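Local coordinates for protein lipase (Penicillium expansum, PDB 3G7N) that hydrolyses triacylglycerols, releasing free fatty acids, as a secreted alkaline lipase of the alpha/beta-hydrolase fold, at residues V87-D92 with A170-A175; I140-L145 with L154-L159; L145-P150 with T174-T179. All coordinates share one frame; numbering follows the deposited sequence.

Contact 1: residues V87-D92 with A170-A175; sequences VTFPSD and ADFGTA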
loop_
_atom_site.group_PDB
_atom_site.type_symbol
_atom_site.label_atom_id
_atom_site.label_comp_id
_atom_site.label_asym_id
_atom_site.label_seq_id
_atom_site.Cartn_x
_atom_site.Cartn_y
_atom_site.Cartn_z
ATOM N N VAL A 87 6.994 -12.040 12.354
ATOM C CA VAL A 87 6.829 -12.606 11.019
ATOM C C VAL A 87 7.778 -13.787 10.824
ATOM O O VAL A 87 8.964 -13.684 11.135
ATOM C CB VAL A 87 7.125 -11.563 9.906
ATOM C CG1 VAL A 87 6.917 -12.173 8.533
ATOM C CG2 VAL A 87 6.262 -10.316 10.109
ATOM N N THR A 88 7.246 -14.897 10.326
ATOM C CA THR A 88 8.088 -16.046 9.985
ATOM C C THR A 88 8.122 -16.222 8.464
ATOM O O THR A 88 7.200 -16.755 7.865
ATOM C CB THR A 88 7.595 -17.331 10.671
ATOM O OG1 THR A 88 7.557 -17.129 12.093
ATOM C CG2 THR A 88 8.549 -18.487 10.368
ATOM N N PHE A 89 9.227 -15.793 7.858
ATOM C CA PHE A 89 9.374 -15.865 6.396
ATOM C C PHE A 89 9.924 -17.230 5.997
ATOM O O PHE A 89 10.989 -17.619 6.497
ATOM C CB PHE A 89 10.356 -14.798 5.899
ATOM C CG PHE A 89 9.825 -13.387 5.973
ATOM C CD1 PHE A 89 8.953 -12.907 5.006
ATOM C CD2 PHE A 89 10.289 -12.519 6.945
ATOM C CE1 PHE A 89 8.537 -11.574 5.026
ATOM C CE2 PHE A 89 9.902 -11.176 6.952
ATOM C CZ PHE A 89 9.089 -10.700 5.940
ATOM N N PRO A 90 9.353 -17.834 4.944
ATOM C CA PRO A 90 10.042 -18.990 4.367
ATOM C C PRO A 90 11.429 -18.627 3.874
ATOM O O PRO A 90 11.666 -17.494 3.424
ATOM C CB PRO A 90 9.148 -19.390 3.201
ATOM C CG PRO A 90 7.761 -18.972 3.653
ATOM C CD PRO A 90 7.974 -17.704 4.444
ATOM N N SER A 91 12.313 -19.623 3.844
ATOM C CA SER A 91 13.730 -19.415 3.565
ATOM C C SER A 91 14.003 -18.766 2.205
ATOM O O SER A 91 15.079 -18.201 2.002
ATOM C CB SER A 91 14.484 -20.758 3.650
ATOM O OG SER A 91 14.080 -21.633 2.604
ATOM N N ASP A 92 13.156 -19.060 1.232
ATOM C CA ASP A 92 13.403 -18.595 -0.129
ATOM C C ASP A 92 12.885 -17.182 -0.426
ATOM O O ASP A 92 13.177 -16.626 -1.477
ATOM C CB ASP A 92 12.920 -19.602 -1.178
ATOM C CG ASP A 92 11.445 -19.949 -1.037
ATOM O OD1 ASP A 92 10.865 -19.740 0.057
ATOM O OD2 ASP A 92 10.888 -20.537 -1.985
ATOM N N ALA A 170 6.030 -13.191 -3.371
ATOM C CA ALA A 170 4.667 -12.991 -3.823
ATOM C C ALA A 170 3.753 -14.108 -3.318
ATOM O O ALA A 170 2.605 -13.884 -2.925
ATOM C CB ALA A 170 4.612 -12.861 -5.341
ATOM N N ASP A 171 4.294 -15.325 -3.321
ATOM C CA ASP A 171 3.540 -16.490 -2.861
ATOM C C ASP A 171 3.239 -16.389 -1.371
ATOM O O ASP A 171 2.149 -16.744 -0.926
ATOM C CB ASP A 171 4.306 -17.787 -3.148
ATOM C CG ASP A 171 4.412 -18.095 -4.633
ATOM O OD1 ASP A 171 3.603 -17.564 -5.418
ATOM O OD2 ASP A 171 5.220 -18.979 -4.997
ATOM N N PHE A 172 4.212 -15.897 -0.619
ATOM C CA PHE A 172 4.022 -15.668 0.804
ATOM C C PHE A 172 2.971 -14.592 1.068
ATOM O O PHE A 172 2.109 -14.748 1.933
ATOM C CB PHE A 172 5.341 -15.325 1.480
ATOM C CG PHE A 172 5.262 -15.283 2.971
ATOM C CD1 PHE A 172 4.877 -16.416 3.689
ATOM C CD2 PHE A 172 5.595 -14.136 3.669
ATOM C CE1 PHE A 172 4.800 -16.384 5.070
ATOM C CE2 PHE A 172 5.520 -14.104 5.052
ATOM C CZ PHE A 172 5.213 -15.264 5.744
ATOM N N GLY A 173 2.987 -13.524 0.267
ATOM C CA GLY A 173 1.947 -12.509 0.396
ATOM C C GLY A 173 0.569 -13.087 0.091
ATOM O O GLY A 173 -0.384 -12.870 0.841
ATOM N N THR A 174 0.475 -13.877 -0.981
ATOM C CA THR A 174 -0.777 -14.502 -1.356
ATOM C C THR A 174 -1.294 -15.433 -0.255
ATOM O O THR A 174 -2.515 -15.527 -0.039
ATOM C CB THR A 174 -0.605 -15.296 -2.656
ATOM O OG1 THR A 174 -0.197 -14.396 -3.698
ATOM C CG2 THR A 174 -1.913 -15.961 -3.076
ATOM N N ALA A 175 -0.368 -16.075 0.449
ATOM C CA ALA A 175 -0.721 -17.055 1.487
ATOM C C ALA A 175 -1.383 -16.416 2.708
ATOM O O ALA A 175 -2.061 -17.102 3.478
ATOM C CB ALA A 175 0.495 -17.850 1.898
#
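Phe172 of helix 167-175, one of the helices flanking the central sheet of this alpha/beta-hydrolase, reaches across to the loop between strands 79-80 and 95-96 and meets four successive residues, Val87 to Pro90. With CG anti to the backbone N (chi1 -171°), its ring extends away from the helix to the loop. Pro90 lies over one face: its CD sits 3.7 Å from the Phe172 centroid and 24° off the ring normal, a CH-pi contact displaced toward the rim. Phe89 meets the ring obliquely, its CD1 3.6 Å from Phe172 CE2, with planes 49° apart and centroids 5.5 Å apart. Val87 CG1 comes to the edge of the Phe172 ring, 4.2 Å from CE2, while also resting over the centre of the Phe89 ring. The carbonyl Thr88 O approaches Phe172 CZ at 3.3 Å. On helix 133-148, Val143 and Gln147 also touch Phe172. Cutting Phe172 back to an alanine is likely to open a gap between loop and helix, leaving Pro90 CD without a ring face and Phe89 CD1 without CE2. Across these two segments the attraction comes from shape fit and CH-pi contact, not from charges.

Contact 2: residues I140-L145 with L154-L159; sequences IAHVAL and LVSNAL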
loop_
_atom_site.group_PDB
_atom_site.type_symbol
_atom_site.label_atom_id
_atom_site.label_comp_id
_atom_site.label_asym_id
_atom_site.label_seq_id
_atom_site.Cartn_x
_atom_site.Cartn_y
_atom_site.Cartn_z
ATOM N N ILE A 140 4.370 -4.750 2.154
ATOM C CA ILE A 140 4.993 -5.436 3.275
ATOM C C ILE A 140 4.185 -5.278 4.552
ATOM O O ILE A 140 4.050 -6.250 5.314
ATOM C CB ILE A 140 6.496 -5.056 3.448
ATOM C CG1 ILE A 140 7.114 -5.844 4.614
ATOM C CG2 ILE A 140 6.709 -3.561 3.548
ATOM C CD1 ILE A 140 7.131 -7.361 4.400
ATOM N N ALA A 141 3.590 -4.100 4.782
ATOM C CA ALA A 141 2.691 -3.926 5.931
ATOM C C ALA A 141 1.593 -4.973 5.995
ATOM O O ALA A 141 1.254 -5.470 7.078
ATOM C CB ALA A 141 2.069 -2.525 5.931
ATOM N N HIS A 142 1.050 -5.340 4.850
ATOM C CA HIS A 142 0.002 -6.346 4.781
ATOM C C HIS A 142 0.460 -7.658 5.443
ATOM O O HIS A 142 -0.241 -8.240 6.275
ATOM C CB HIS A 142 -0.381 -6.600 3.320
ATOM C CG HIS A 142 -1.468 -7.611 3.157
ATOM N ND1 HIS A 142 -2.782 -7.326 3.443
ATOM C CD2 HIS A 142 -1.424 -8.914 2.778
ATOM C CE1 HIS A 142 -3.508 -8.416 3.250
ATOM N NE2 HIS A 142 -2.717 -9.378 2.809
ATOM N N VAL A 143 1.655 -8.105 5.084
ATOM C CA VAL A 143 2.216 -9.335 5.639
ATOM C C VAL A 143 2.612 -9.162 7.109
ATOM O O VAL A 143 2.327 -10.024 7.940
ATOM C CB VAL A 143 3.437 -9.794 4.800
ATOM C CG1 VAL A 143 4.178 -10.936 5.475
ATOM C CG2 VAL A 143 2.992 -10.210 3.410
ATOM N N ALA A 144 3.155 -8.012 7.476
ATOM C CA ALA A 144 3.502 -7.729 8.863
ATOM C C ALA A 144 2.258 -7.811 9.742
ATOM O O ALA A 144 2.313 -8.334 10.863
ATOM C CB ALA A 144 4.134 -6.337 8.984
ATOM N N LEU A 145 1.177 -7.178 9.316
ATOM C CA LEU A 145 -0.061 -7.183 10.091
ATOM C C LEU A 145 -0.706 -8.568 10.133
ATOM O O LEU A 145 -1.223 -8.990 11.178
ATOM C CB LEU A 145 -1.038 -6.121 9.552
ATOM C CG LEU A 145 -0.583 -4.667 9.672
ATOM C CD1 LEU A 145 -1.531 -3.783 8.866
ATOM C CD2 LEU A 145 -0.527 -4.215 11.144
ATOM N N LEU A 154 -8.428 -8.128 7.697
ATOM C CA LEU A 154 -7.391 -7.212 7.202
ATOM C C LEU A 154 -7.651 -6.950 5.724
ATOM O O LEU A 154 -7.854 -7.890 4.930
ATOM C CB LEU A 154 -6.012 -7.844 7.372
ATOM C CG LEU A 154 -4.838 -7.169 6.643
ATOM C CD1 LEU A 154 -4.609 -5.763 7.167
ATOM C CD2 LEU A 154 -3.609 -8.013 6.795
ATOM N N VAL A 155 -7.639 -5.678 5.346
ATOM C CA VAL A 155 -7.630 -5.265 3.937
ATOM C C VAL A 155 -6.566 -4.204 3.739
ATOM O O VAL A 155 -6.465 -3.245 4.527
ATOM C CB VAL A 155 -8.986 -4.691 3.522
ATOM C CG1 VAL A 155 -8.960 -4.291 2.028
ATOM C CG2 VAL A 155 -10.110 -5.707 3.789
ATOM N N SER A 156 -5.730 -4.419 2.738
ATOM C CA SER A 156 -4.655 -3.480 2.448
ATOM C C SER A 156 -4.809 -2.984 1.015
ATOM O O SER A 156 -5.070 -3.790 0.094
ATOM C CB SER A 156 -3.297 -4.163 2.619
ATOM O OG SER A 156 -3.128 -4.637 3.967
ATOM N N ASN A 157 -4.598 -1.684 0.811
ATOM C CA ASN A 157 -4.722 -1.060 -0.516
ATOM C C ASN A 157 -3.439 -0.342 -0.881
ATOM O O ASN A 157 -3.152 0.726 -0.332
ATOM C CB ASN A 157 -5.886 -0.068 -0.519
ATOM C CG ASN A 157 -7.228 -0.747 -0.322
ATOM O OD1 ASN A 157 -7.618 -1.603 -1.110
ATOM N ND2 ASN A 157 -7.939 -0.366 0.740
ATOM N N ALA A 158 -2.630 -0.996 -1.713
ATOM C CA ALA A 158 -1.400 -0.384 -2.226
ATOM C C ALA A 158 -1.718 0.303 -3.546
ATOM O O ALA A 158 -2.199 -0.353 -4.481
ATOM C CB ALA A 158 -0.325 -1.446 -2.445
ATOM N N LEU A 159 -1.484 1.611 -3.622
ATOM C CA LEU A 159 -1.809 2.367 -4.828
ATOM C C LEU A 159 -0.555 2.665 -5.638
ATOM O O LEU A 159 0.470 3.116 -5.100
ATOM C CB LEU A 159 -2.509 3.673 -4.467
ATOM C CG LEU A 159 -3.749 3.486 -3.573
ATOM C CD1 LEU A 159 -4.351 4.849 -3.246
ATOM C CD2 LEU A 159 -4.802 2.576 -4.206
#
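His142 and Ser156 form the polar, tightly packed part of a buried helix-on-strand contact. Ser156 OG lies in the plane of the imidazole, at its edge, 2.8 Å from His142 ND1; the hydrogen bond has an angle of 156°, and either partner could be the donor. His142 holds its CG anti to the backbone N (chi1 -179°), which carries the ring toward the strand, and the ring's own rotation turns ND1 to the hydroxyl. The bond helps fix that rotation and gives two polar atoms a mate inside the protein. Leu154 wedges in beside it: its CD2 is 3.4 Å from the carbonyl His142 O and 3.6 Å from His142 CE1, approaching the ring obliquely. Packing is looser on the other branch, Leu154 CD1, whose one neighbour across the contact is Leu145 CD1, 4.0 Å away, the two side chains crossing at about a right angle. No touching residue is exposed, so this slacker end is still interior, not a solvent edge. The axes of segments 140-145 and 154-159 pass 8.7 Å apart and run nearly antiparallel, at 166°, as expected where helix 133-148 returns the chain to strand 154-159 in a beta-alpha-beta crossover. That strand pairs in parallel with 125-131 and 179-185; Phe180 and Tyr204 also meet His142, while Trp103 of helix 97-120 and Trp169 of helix 167-175 pack against other sides of the helix.

Contact 3: residues L145-P150 with T174-T179; sequences LAQNFP and TAQAGT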
loop_
_atom_site.group_PDB
_atom_site.type_symbol
_atom_site.label_atom_id
_atom_site.label_comp_id
_atom_site.label_asym_id
_atom_site.label_seq_id
_atom_site.Cartn_x
_atom_site.Cartn_y
_atom_site.Cartn_z
ATOM N N LEU A 145 1.177 -7.178 9.316
ATOM C CA LEU A 145 -0.061 -7.183 10.091
ATOM C C LEU A 145 -0.706 -8.568 10.133
ATOM O O LEU A 145 -1.223 -8.990 11.178
ATOM C CB LEU A 145 -1.038 -6.121 9.552
ATOM C CG LEU A 145 -0.583 -4.667 9.672
ATOM C CD1 LEU A 145 -1.531 -3.783 8.866
ATOM C CD2 LEU A 145 -0.527 -4.215 11.144
ATOM N N ALA A 146 -0.767 -9.251 8.996
ATOM C CA ALA A 146 -1.374 -10.587 8.958
ATOM C C ALA A 146 -0.654 -11.530 9.903
ATOM O O ALA A 146 -1.306 -12.339 10.592
ATOM C CB ALA A 146 -1.336 -11.145 7.538
ATOM N N GLN A 147 0.666 -11.439 9.945
ATOM C CA GLN A 147 1.470 -12.363 10.741
ATOM C C GLN A 147 1.409 -12.006 12.225
ATOM O O GLN A 147 1.381 -12.904 13.090
ATOM C CB GLN A 147 2.914 -12.339 10.259
ATOM C CG GLN A 147 3.114 -13.016 8.918
ATOM C CD GLN A 147 3.323 -14.503 9.062
ATOM O OE1 GLN A 147 2.577 -15.303 8.488
ATOM N NE2 GLN A 147 4.375 -14.874 9.748
ATOM N N ASN A 148 1.391 -10.714 12.548
ATOM C CA ASN A 148 1.338 -10.297 13.948
ATOM C C ASN A 148 -0.052 -10.358 14.557
ATOM O O ASN A 148 -0.189 -10.563 15.771
ATOM C CB ASN A 148 1.919 -8.899 14.124
ATOM C CG ASN A 148 3.436 -8.911 14.243
ATOM O OD1 ASN A 148 3.974 -9.113 15.334
ATOM N ND2 ASN A 148 4.140 -8.783 13.112
ATOM N N PHE A 149 -1.087 -10.235 13.732
ATOM C CA PHE A 149 -2.468 -10.151 14.209
ATOM C C PHE A 149 -3.370 -11.110 13.421
ATOM O O PHE A 149 -4.312 -10.694 12.755
ATOM C CB PHE A 149 -2.977 -8.698 14.136
ATOM C CG PHE A 149 -2.083 -7.714 14.831
ATOM C CD1 PHE A 149 -1.968 -7.719 16.216
ATOM C CD2 PHE A 149 -1.377 -6.760 14.113
ATOM C CE1 PHE A 149 -1.141 -6.844 16.858
ATOM C CE2 PHE A 149 -0.539 -5.880 14.756
ATOM C CZ PHE A 149 -0.449 -5.890 16.135
ATOM N N PRO A 150 -3.133 -12.432 13.586
ATOM C CA PRO A 150 -3.818 -13.415 12.752
ATOM C C PRO A 150 -5.315 -13.600 13.058
ATOM O O PRO A 150 -6.060 -14.088 12.206
ATOM C CB PRO A 150 -3.055 -14.714 13.040
ATOM C CG PRO A 150 -2.443 -14.512 14.381
ATOM C CD PRO A 150 -2.085 -13.048 14.419
ATOM N N THR A 174 0.475 -13.877 -0.981
ATOM C CA THR A 174 -0.777 -14.502 -1.356
ATOM C C THR A 174 -1.294 -15.433 -0.255
ATOM O O THR A 174 -2.515 -15.527 -0.039
ATOM C CB THR A 174 -0.605 -15.296 -2.656
ATOM O OG1 THR A 174 -0.197 -14.396 -3.698
ATOM C CG2 THR A 174 -1.913 -15.961 -3.076
ATOM N N ALA A 175 -0.368 -16.075 0.449
ATOM C CA ALA A 175 -0.721 -17.055 1.487
ATOM C C ALA A 175 -1.383 -16.416 2.708
ATOM O O ALA A 175 -2.061 -17.102 3.478
ATOM C CB ALA A 175 0.495 -17.850 1.898
ATOM N N GLN A 176 -1.125 -15.133 2.957
ATOM C CA GLN A 176 -1.695 -14.491 4.134
ATOM C C GLN A 176 -3.196 -14.376 4.057
ATOM O O GLN A 176 -3.782 -14.080 3.019
ATOM C CB GLN A 176 -1.089 -13.109 4.372
ATOM C CG GLN A 176 0.402 -13.128 4.421
ATOM C CD GLN A 176 0.918 -14.203 5.353
ATOM O OE1 GLN A 176 0.551 -14.244 6.532
ATOM N NE2 GLN A 176 1.714 -15.128 4.812
ATOM N N ALA A 177 -3.846 -14.665 5.180
ATOM C CA ALA A 177 -5.232 -14.314 5.313
ATOM C C ALA A 177 -5.305 -12.793 5.209
ATOM O O ALA A 177 -4.383 -12.080 5.623
ATOM C CB ALA A 177 -5.780 -14.798 6.666
ATOM N N GLY A 178 -6.437 -12.300 4.748
ATOM C CA GLY A 178 -6.561 -10.869 4.480
ATOM C C GLY A 178 -6.463 -10.577 3.000
ATOM O O GLY A 178 -5.962 -11.399 2.231
ATOM N N THR A 179 -7.031 -9.452 2.598
ATOM C CA THR A 179 -7.143 -9.077 1.201
ATOM C C THR A 179 -6.153 -7.964 0.879
ATOM O O THR A 179 -6.245 -6.865 1.435
ATOM C CB THR A 179 -8.565 -8.611 0.876
ATOM O OG1 THR A 179 -9.486 -9.658 1.227
ATOM C CG2 THR A 179 -8.734 -8.271 -0.598
#
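Ala146, on the last turns of helix 133-148, makes the apolar part of this contact with the chain leaving helix 167-175. Its methyl CB sits 3.7 Å from Gln176 CB, so the aliphatic root of the glutamine lies alongside the helix. The same methyl rests 3.7 Å from the carbonyl Ala177 O, and Leu154 of strand 154-159 touches Ala146 as well. The short side chain of Ala146 is consistent with the close approach of the backbones, with Ala146 CA and Gln176 CA 6.2 Å apart. The segments belong to consecutive beta-alpha-beta crossovers: residues 145-150 end the helix that joins strand 125-131 to strand 154-159, while residues 174-179 lead from helix 167-175 into strand 179-185, whose first residue, Thr179, bonds through its backbone to Leu154 and Ser156. The polar ends of two glutamines make the second group. Gln176 bends at chi2 (-49°), folding its amide back over helix 167-175, where NE2 hydrogen-bonds to Phe172 O. Its OE1 thereby faces the side chain of Gln147, whose CG is 3.7 Å away. The two side chains cross at about a right angle, their amide planes 75° apart. Backbone shape makes a third group: Gly178, with a positive phi of 103°, turns the chain from Ala177 toward Thr179. A CB at this position would point toward the segment of Ala146, and a side chain at Gly178 would collide with the carbonyl O of Ala177.

Overall arrangement
The three contacts cluster on one side of the central mixed sheet of this class 3 lipase. Centres of contacts 2 and 3 lie about 8 Å apart, those of 1 and 3 about 10 Å, and those of 1 and 2 about 14 Å. Contacts 2 and 3 share helix 133-148, contacts 1 and 3 helix 167-175. Along the chain, contact 2 is nested within the loop closed by contact 1, whereas contacts 2 and 3 alternate. They run from a surface loop through two helices to strand 154-159. Helix 133-148 follows directly on the nucleophile Ser132, yet all three contacts are structural packing away from the catalytic residues.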